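Local coordinates for protein aldehyde dehydrogenase (Staphylococcus aureus, PDB 6K0Z) that catalyses the NAD-dependent oxidation of 4,4'-diaponeurosporenal to 4,4'-diaponeurosporenoate, a step in the biosynthesis of the carotenoid pigment staphyloxanthin, at residues G72-S77 / P124-F129; S222-D227 / Y374-D379; T182-P187 / Y204-E209. The protein carries 1 engineered substitution. All coordinates share one frame; numbering follows the deposited sequence.

Contact 1: residues G72-S77 / P124-F129; sequences GITLKS and PFQLVF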
# COMPACT_ATOMS: atom_id res chain seq x y z
N GLY A 72 7.85 26.90 -2.26
CA GLY A 72 8.67 26.78 -1.06
C GLY A 72 8.58 25.39 -0.46
O GLY A 72 9.59 24.82 -0.05
N ILE A 73 7.37 24.84 -0.41
CA ILE A 73 7.16 23.52 0.19
C ILE A 73 7.94 22.45 -0.56
O ILE A 73 8.44 21.49 0.03
CB ILE A 73 5.65 23.22 0.23
CG1 ILE A 73 5.39 21.87 0.90
CG2 ILE A 73 5.06 23.30 -1.18
CD1 ILE A 73 5.62 21.89 2.41
N THR A 74 8.07 22.59 -1.88
CA THR A 74 8.76 21.56 -2.65
C THR A 74 10.27 21.75 -2.60
O THR A 74 11.02 20.77 -2.57
CB THR A 74 8.26 21.55 -4.09
OG1 THR A 74 8.75 22.72 -4.77
CG2 THR A 74 6.75 21.58 -4.10
N LEU A 75 10.74 23.00 -2.58
CA LEU A 75 12.18 23.24 -2.47
C LEU A 75 12.74 22.67 -1.17
O LEU A 75 13.82 22.08 -1.16
CB LEU A 75 12.48 24.73 -2.56
CG LEU A 75 12.37 25.30 -3.97
CD1 LEU A 75 12.29 26.81 -3.92
CD2 LEU A 75 13.56 24.85 -4.80
N LYS A 76 12.01 22.84 -0.07
CA LYS A 76 12.46 22.24 1.18
C LYS A 76 12.31 20.73 1.13
O LYS A 76 13.10 20.01 1.76
CB LYS A 76 11.69 22.80 2.36
CG LYS A 76 12.54 22.90 3.62
N SER A 77 11.31 20.24 0.40
CA SER A 77 11.16 18.80 0.27
C SER A 77 12.32 18.20 -0.50
O SER A 77 12.79 17.10 -0.18
CB SER A 77 9.84 18.48 -0.42
OG SER A 77 9.67 17.08 -0.46
N PRO A 124 -1.47 22.97 -8.99
CA PRO A 124 -0.95 22.30 -10.19
C PRO A 124 0.52 21.96 -10.11
O PRO A 124 0.95 20.97 -10.71
CB PRO A 124 -1.22 23.31 -11.31
CG PRO A 124 -2.06 24.37 -10.72
CD PRO A 124 -1.87 24.35 -9.25
N PHE A 125 1.30 22.77 -9.42
CA PHE A 125 2.74 22.56 -9.33
C PHE A 125 3.10 21.64 -8.17
O PHE A 125 3.87 20.69 -8.34
CB PHE A 125 3.45 23.91 -9.19
CG PHE A 125 4.93 23.84 -9.39
CD1 PHE A 125 5.47 23.96 -10.66
CD2 PHE A 125 5.79 23.65 -8.32
CE1 PHE A 125 6.84 23.91 -10.86
CE2 PHE A 125 7.16 23.59 -8.51
CZ PHE A 125 7.69 23.71 -9.78
N GLN A 126 2.55 21.93 -7.00
CA GLN A 126 2.81 21.13 -5.81
C GLN A 126 2.57 19.65 -6.07
O GLN A 126 3.43 18.81 -5.80
CB GLN A 126 1.93 21.66 -4.67
CG GLN A 126 1.49 20.64 -3.64
CD GLN A 126 2.56 20.35 -2.61
OE1 GLN A 126 3.72 20.73 -2.79
NE2 GLN A 126 2.18 19.66 -1.54
N LEU A 127 1.40 19.31 -6.62
CA LEU A 127 1.02 17.91 -6.73
C LEU A 127 1.70 17.20 -7.90
O LEU A 127 1.60 15.98 -8.01
CB LEU A 127 -0.50 17.78 -6.82
CG LEU A 127 -1.22 18.53 -5.70
CD1 LEU A 127 -2.60 18.99 -6.14
CD2 LEU A 127 -1.28 17.66 -4.45
N VAL A 128 2.39 17.92 -8.78
CA VAL A 128 3.31 17.26 -9.69
C VAL A 128 4.61 16.90 -8.99
O VAL A 128 5.11 15.78 -9.12
CB VAL A 128 3.57 18.13 -10.93
CG1 VAL A 128 4.65 17.50 -11.79
CG2 VAL A 128 2.31 18.31 -11.74
N PHE A 129 5.17 17.84 -8.22
CA PHE A 129 6.56 17.73 -7.79
C PHE A 129 6.78 17.07 -6.44
O PHE A 129 7.83 16.45 -6.24
CB PHE A 129 7.22 19.11 -7.80
CG PHE A 129 7.57 19.56 -9.17
CD1 PHE A 129 8.75 19.17 -9.76
CD2 PHE A 129 6.66 20.30 -9.92
CE1 PHE A 129 9.06 19.56 -11.05
CE2 PHE A 129 6.96 20.69 -11.20
CZ PHE A 129 8.16 20.32 -11.77

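Contact 2: residues S222-D227 / Y374-D379; sequences SPVIVD and YLFSED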
# COMPACT_ATOMS: atom_id res chain seq x y z
N SER A 222 -14.92 17.53 4.09
CA SER A 222 -14.16 17.55 5.32
C SER A 222 -14.95 18.23 6.42
O SER A 222 -15.29 19.43 6.29
CB SER A 222 -12.85 18.21 5.10
OG SER A 222 -12.00 17.33 4.39
N PRO A 223 -15.28 17.54 7.51
CA PRO A 223 -16.07 18.20 8.57
C PRO A 223 -15.18 19.05 9.47
O PRO A 223 -13.97 18.90 9.51
CB PRO A 223 -16.66 17.03 9.39
CG PRO A 223 -15.79 15.87 9.06
CD PRO A 223 -15.14 16.09 7.74
N VAL A 224 -15.81 20.00 10.14
CA VAL A 224 -15.19 20.69 11.25
C VAL A 224 -16.21 20.85 12.38
O VAL A 224 -17.25 21.49 12.21
CB VAL A 224 -14.56 22.05 10.85
CG1 VAL A 224 -15.54 22.89 10.06
CG2 VAL A 224 -14.03 22.79 12.07
N ILE A 225 -15.90 20.23 13.52
CA ILE A 225 -16.76 20.26 14.70
C ILE A 225 -16.30 21.43 15.57
O ILE A 225 -15.18 21.42 16.09
CB ILE A 225 -16.69 18.93 15.45
CG1 ILE A 225 -17.03 17.77 14.51
CG2 ILE A 225 -17.62 18.95 16.65
CD1 ILE A 225 -16.51 16.43 14.99
N VAL A 226 -17.15 22.44 15.70
CA VAL A 226 -16.92 23.56 16.60
C VAL A 226 -17.77 23.32 17.84
O VAL A 226 -19.00 23.40 17.80
CB VAL A 226 -17.24 24.90 15.94
CG1 VAL A 226 -16.84 26.04 16.85
CG2 VAL A 226 -16.51 25.00 14.60
N ASP A 227 -17.11 23.04 18.95
CA ASP A 227 -17.71 22.42 20.12
C ASP A 227 -18.06 23.48 21.17
O ASP A 227 -17.51 24.58 21.18
CB ASP A 227 -16.74 21.38 20.68
CG ASP A 227 -17.30 20.63 21.86
OD1 ASP A 227 -18.34 19.95 21.72
OD2 ASP A 227 -16.65 20.69 22.93
N TYR A 374 -11.66 18.08 11.27
CA TYR A 374 -11.18 19.15 12.13
C TYR A 374 -12.12 19.32 13.32
O TYR A 374 -13.34 19.35 13.15
CB TYR A 374 -11.09 20.45 11.34
CG TYR A 374 -10.22 20.37 10.11
CD1 TYR A 374 -8.92 19.89 10.18
CD2 TYR A 374 -10.71 20.75 8.87
CE1 TYR A 374 -8.12 19.82 9.06
CE2 TYR A 374 -9.92 20.68 7.74
CZ TYR A 374 -8.63 20.21 7.84
OH TYR A 374 -7.83 20.14 6.73
N LEU A 375 -11.56 19.45 14.52
CA LEU A 375 -12.35 19.66 15.72
C LEU A 375 -11.78 20.85 16.48
O LEU A 375 -10.59 20.88 16.78
CB LEU A 375 -12.36 18.42 16.62
CG LEU A 375 -12.77 18.67 18.08
CD1 LEU A 375 -14.20 19.14 18.20
CD2 LEU A 375 -12.58 17.40 18.90
N PHE A 376 -12.64 21.81 16.77
CA PHE A 376 -12.26 22.95 17.60
C PHE A 376 -12.95 22.79 18.95
O PHE A 376 -14.16 23.02 19.07
CB PHE A 376 -12.62 24.26 16.91
CG PHE A 376 -11.63 24.65 15.85
CD1 PHE A 376 -10.45 25.30 16.19
CD2 PHE A 376 -11.85 24.33 14.52
CE1 PHE A 376 -9.54 25.66 15.22
CE2 PHE A 376 -10.93 24.68 13.55
CZ PHE A 376 -9.78 25.34 13.90
N SER A 377 -12.18 22.36 19.94
CA SER A 377 -12.71 22.09 21.27
C SER A 377 -11.58 22.14 22.28
O SER A 377 -10.43 21.78 21.98
CB SER A 377 -13.40 20.73 21.35
OG SER A 377 -13.56 20.33 22.71
N GLU A 378 -11.92 22.57 23.49
CA GLU A 378 -11.01 22.54 24.63
C GLU A 378 -11.27 21.36 25.55
O GLU A 378 -10.56 21.21 26.55
CB GLU A 378 -11.11 23.85 25.43
CG GLU A 378 -10.59 25.09 24.70
CD GLU A 378 -9.13 24.96 24.28
OE1 GLU A 378 -8.70 25.69 23.37
OE2 GLU A 378 -8.39 24.14 24.87
N ASP A 379 -12.27 20.53 25.25
CA ASP A 379 -12.62 19.41 26.10
C ASP A 379 -11.87 18.17 25.66
O ASP A 379 -11.94 17.77 24.49
CB ASP A 379 -14.13 19.16 26.07
CG ASP A 379 -14.53 18.04 27.00
OD1 ASP A 379 -13.81 17.83 28.00
OD2 ASP A 379 -15.56 17.39 26.75

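Contact 3: residues T182-P187 / Y204-E209; sequences TLIHLP and YQAASE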
# COMPACT_ATOMS: atom_id res chain seq x y z
N THR A 182 -5.10 6.97 -22.39
CA THR A 182 -4.00 6.22 -23.00
C THR A 182 -2.95 5.87 -21.96
O THR A 182 -2.42 4.75 -21.94
CB THR A 182 -3.36 7.04 -24.11
OG1 THR A 182 -4.34 7.37 -25.10
CG2 THR A 182 -2.22 6.25 -24.74
N LEU A 183 -2.64 6.82 -21.08
CA LEU A 183 -1.62 6.58 -20.08
C LEU A 183 -2.06 5.49 -19.10
O LEU A 183 -1.33 4.51 -18.89
CB LEU A 183 -1.30 7.89 -19.37
CG LEU A 183 -0.40 8.81 -20.21
CD1 LEU A 183 -0.33 10.19 -19.61
CD2 LEU A 183 0.98 8.21 -20.30
N ILE A 184 -3.27 5.60 -18.54
CA ILE A 184 -3.65 4.70 -17.46
C ILE A 184 -3.78 3.26 -17.93
O ILE A 184 -3.74 2.34 -17.10
CB ILE A 184 -4.96 5.13 -16.78
CG1 ILE A 184 -6.10 5.18 -17.78
CG2 ILE A 184 -4.78 6.47 -16.09
CD1 ILE A 184 -7.42 5.59 -17.18
N HIS A 185 -3.92 3.02 -19.24
CA HIS A 185 -4.03 1.67 -19.76
C HIS A 185 -2.69 1.10 -20.19
O HIS A 185 -2.62 -0.07 -20.56
CB HIS A 185 -5.04 1.63 -20.91
CG HIS A 185 -6.46 1.78 -20.47
ND1 HIS A 185 -7.14 2.98 -20.55
CD2 HIS A 185 -7.33 0.89 -19.92
CE1 HIS A 185 -8.37 2.82 -20.08
NE2 HIS A 185 -8.50 1.56 -19.69
N LEU A 186 -1.63 1.90 -20.13
CA LEU A 186 -0.27 1.41 -20.32
C LEU A 186 0.19 0.66 -19.07
O LEU A 186 -0.29 0.91 -17.96
CB LEU A 186 0.67 2.57 -20.62
CG LEU A 186 0.51 3.21 -22.00
CD1 LEU A 186 1.44 4.40 -22.15
CD2 LEU A 186 0.77 2.18 -23.08
N PRO A 187 1.18 -0.31 -19.23
CA PRO A 187 1.64 -1.10 -18.07
C PRO A 187 2.72 -0.39 -17.26
O PRO A 187 3.86 -0.87 -17.15
CB PRO A 187 2.16 -2.38 -18.74
CG PRO A 187 2.69 -1.91 -20.03
CD PRO A 187 1.74 -0.83 -20.49
N TYR A 204 -8.32 3.67 -11.06
CA TYR A 204 -8.15 2.44 -10.29
C TYR A 204 -8.56 1.23 -11.12
O TYR A 204 -7.87 0.20 -11.12
CB TYR A 204 -8.96 2.51 -9.00
CG TYR A 204 -8.51 1.53 -7.95
CD1 TYR A 204 -7.27 0.91 -8.03
CD2 TYR A 204 -9.33 1.20 -6.88
CE1 TYR A 204 -6.86 0.01 -7.07
CE2 TYR A 204 -8.93 0.30 -5.92
CZ TYR A 204 -7.69 -0.29 -6.02
OH TYR A 204 -7.27 -1.19 -5.08
N GLN A 205 -9.67 1.34 -11.84
CA GLN A 205 -10.12 0.21 -12.65
C GLN A 205 -9.16 -0.04 -13.80
O GLN A 205 -8.89 -1.18 -14.17
CB GLN A 205 -11.55 0.45 -13.14
CG GLN A 205 -12.27 -0.79 -13.67
CD GLN A 205 -11.98 -1.06 -15.14
OE1 GLN A 205 -11.73 -0.13 -15.93
NE2 GLN A 205 -12.01 -2.34 -15.53
N ALA A 206 -8.61 1.04 -14.38
CA ALA A 206 -7.65 0.85 -15.46
C ALA A 206 -6.37 0.19 -14.95
O ALA A 206 -5.78 -0.64 -15.65
CB ALA A 206 -7.35 2.19 -16.13
N ALA A 207 -5.95 0.52 -13.73
CA ALA A 207 -4.74 -0.10 -13.18
C ALA A 207 -4.96 -1.56 -12.85
O ALA A 207 -4.02 -2.36 -12.94
CB ALA A 207 -4.27 0.64 -11.93
N SER A 208 -6.18 -1.94 -12.45
CA SER A 208 -6.43 -3.34 -12.11
C SER A 208 -6.13 -4.28 -13.27
O SER A 208 -5.69 -5.41 -13.05
CB SER A 208 -7.88 -3.52 -11.65
OG SER A 208 -8.77 -3.10 -12.67
N GLU A 209 -6.34 -3.82 -14.51
CA GLU A 209 -6.19 -4.69 -15.67
C GLU A 209 -4.76 -5.17 -15.85
O GLU A 209 -4.52 -6.30 -16.30
CB GLU A 209 -6.68 -3.98 -16.93
CG GLU A 209 -7.98 -3.22 -16.73
CD GLU A 209 -8.52 -2.61 -18.02
OE1 GLU A 209 -9.38 -1.69 -17.94
OE2 GLU A 209 -8.10 -3.05 -19.11

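Contact 1: residues G72-S77 / P124-F129
The amide of Q126 and the beta-branched side chains of I73 and T74 carry most of this buried meeting between helix 63-89 and the start of helix 126-138. Q126 bends at chi2 (80°), which turns the amide toward the other helix, and its OE1 settles between two methyl groups. I73 CG2 lies 3.3 Å from Q126 OE1, with the two side chains set at a slant. T74 CG2 comes to 3.4 Å from the same Q126 OE1, but here the side chains run past each other in opposite senses. These are van der Waals contacts of an amide oxygen with methyl groups, and no hydrogen bond joins the two segments. Threonine suits its place because it has two different branches. Its methyl serves the packing, whereas OG1 is hydrogen-bonded to I71 O within its own helix. That same OG1 sits at the edge of the F125 ring, 4.2 Å from F125 CE2, the side chains crossing at about a right angle. F125 reaches this spot because its CG stands anti to the backbone N (chi1 -167°). F129 CD2 lies over the centre of one F125 face, 3.5 Å above the ring plane, so the two phenyl groups act as one apolar block, which I44 and L40 of helix 30-46 help to cover. The carboxylate of E70 takes the backbone N-H of Q126. Helix 126-138 links parallel strands 104-118 and 141-145, a beta-alpha-beta unit of the Rossmann-like, NAD-binding region of aldehyde dehydrogenases.

Contact 2: residues S222-D227 / Y374-D379
S377 OG, gripped from several directions, joins the two segments where their strands end. It donates to D227 OD2 at 3.1 Å, meeting the carboxylate from above its plane (41° out of it), and accepts the backbone N-H of D379 at 2.9 Å from D379 N, which makes an ST turn. T229 OG1 adds weak bonds to both S377 OG and D227 OD2. Serine suits this place because one small hydroxyl can donate and accept at once. The aspartate reaches it with CG anti to its own N (chi1 -177°).

Upstream, strands 223-226 and 372-376 run parallel, pairing V224 with Y374, I225 with L375 and V226 with F376. Of the four backbone bonds, I225 N to Y374 O and F376 N to I225 O are the shortest, each 2.7 Å. On the face carrying V224 and F376, V224 CG2 meets the F376 ring at its edge, 3.6 Å from F376 CD2, and helix 232-244 packs against F376. On the other face L375, with CG anti to the backbone N (chi1 161°), brings CD1 to 3.7 Å from I225 CB, where V386 of helix 380-389 touches both side chains. I225 and L375 make this face aliphatic, whereas V224 and V226 share theirs with the rings of Y374 and F376.

The Y374 hydroxyl is bonded to V252 O, next to the predicted active-site residue S251. D379 stands at the N-cap of helix 380-389. D227 OD2 and D379 OD2 are 5.2 Å apart; S377 OG donates to the former and A382 N, weakly, to the latter, which probably eases the proximity of the two carboxylates.

Contact 3: residues T182-P187 / Y204-E209
Apolar packing centres on A206, whose methyl is directed from helix 197-209 into the angle between I184 and H185. I184 holds CG1 between its backbone N and carbonyl carbon (chi1 60°), and the extended branch beyond puts I184 CD1 3.6 Å from A206 CB. CG1 lies equally near, so the methyl is met along the branch as well as at its end. Alanine suits the place because its small side chain lets the backbones come close: the CA atoms of H185 and A206 are 5.7 Å apart. I184 also touches I118 of strand 104-118, which carries the apolar patch toward the sheet.

The second interaction is a CH-pi contact. A206 CB sits over one face of the imidazole, 4.0 Å from the H185 ring centroid and 20° off the ring normal, shifted somewhat toward the rim.

The third is a looser polar approach, electrostatic at most. The chain of E209 is extended beyond CG and brings OE1 to the edge of the same ring, 3.8 Å from H185 NE2, with ring and carboxylate planes turned 66° apart. This is too long to count as a hydrogen bond. The imidazole is held at its other nitrogen, where H185 ND1 is hydrogen-bonded to Q181 O, in helix 177-184.

Another side of helix 197-209 faces the second subunit, where the ring of Y204 meets that of Y204 of that chain. Hydrogen-bonded at ND1 and covered on one face by a methyl, the exposed H185 ring is probably steadied in its orientation; the nearby carboxylate would probably favour its protonated form somewhat, without fixing the ring by a direct bond.

In the fold
From the N terminus, contact 1 comes first, bringing the beginning of helix 126-138 back onto helix 63-89 after an intervening run that includes strand 104-118. Contact 3 follows with the shortest loop: helices 177-184 and 197-209 pack together on either side, in sequence, of strand 190-194. Contact 2 opens last, with 146 residues between its segments, pairing strand 223-226 with strand 372-376 in the second sheet. The three loops lie in series, neither nesting nor crossing. Contacts 1 and 3 belong to helices connected with the sheet containing strand 104-118, and both adjoin the second subunit. Contact 2 lies across the chain's centre from contact 3, their centres about 39 Å apart.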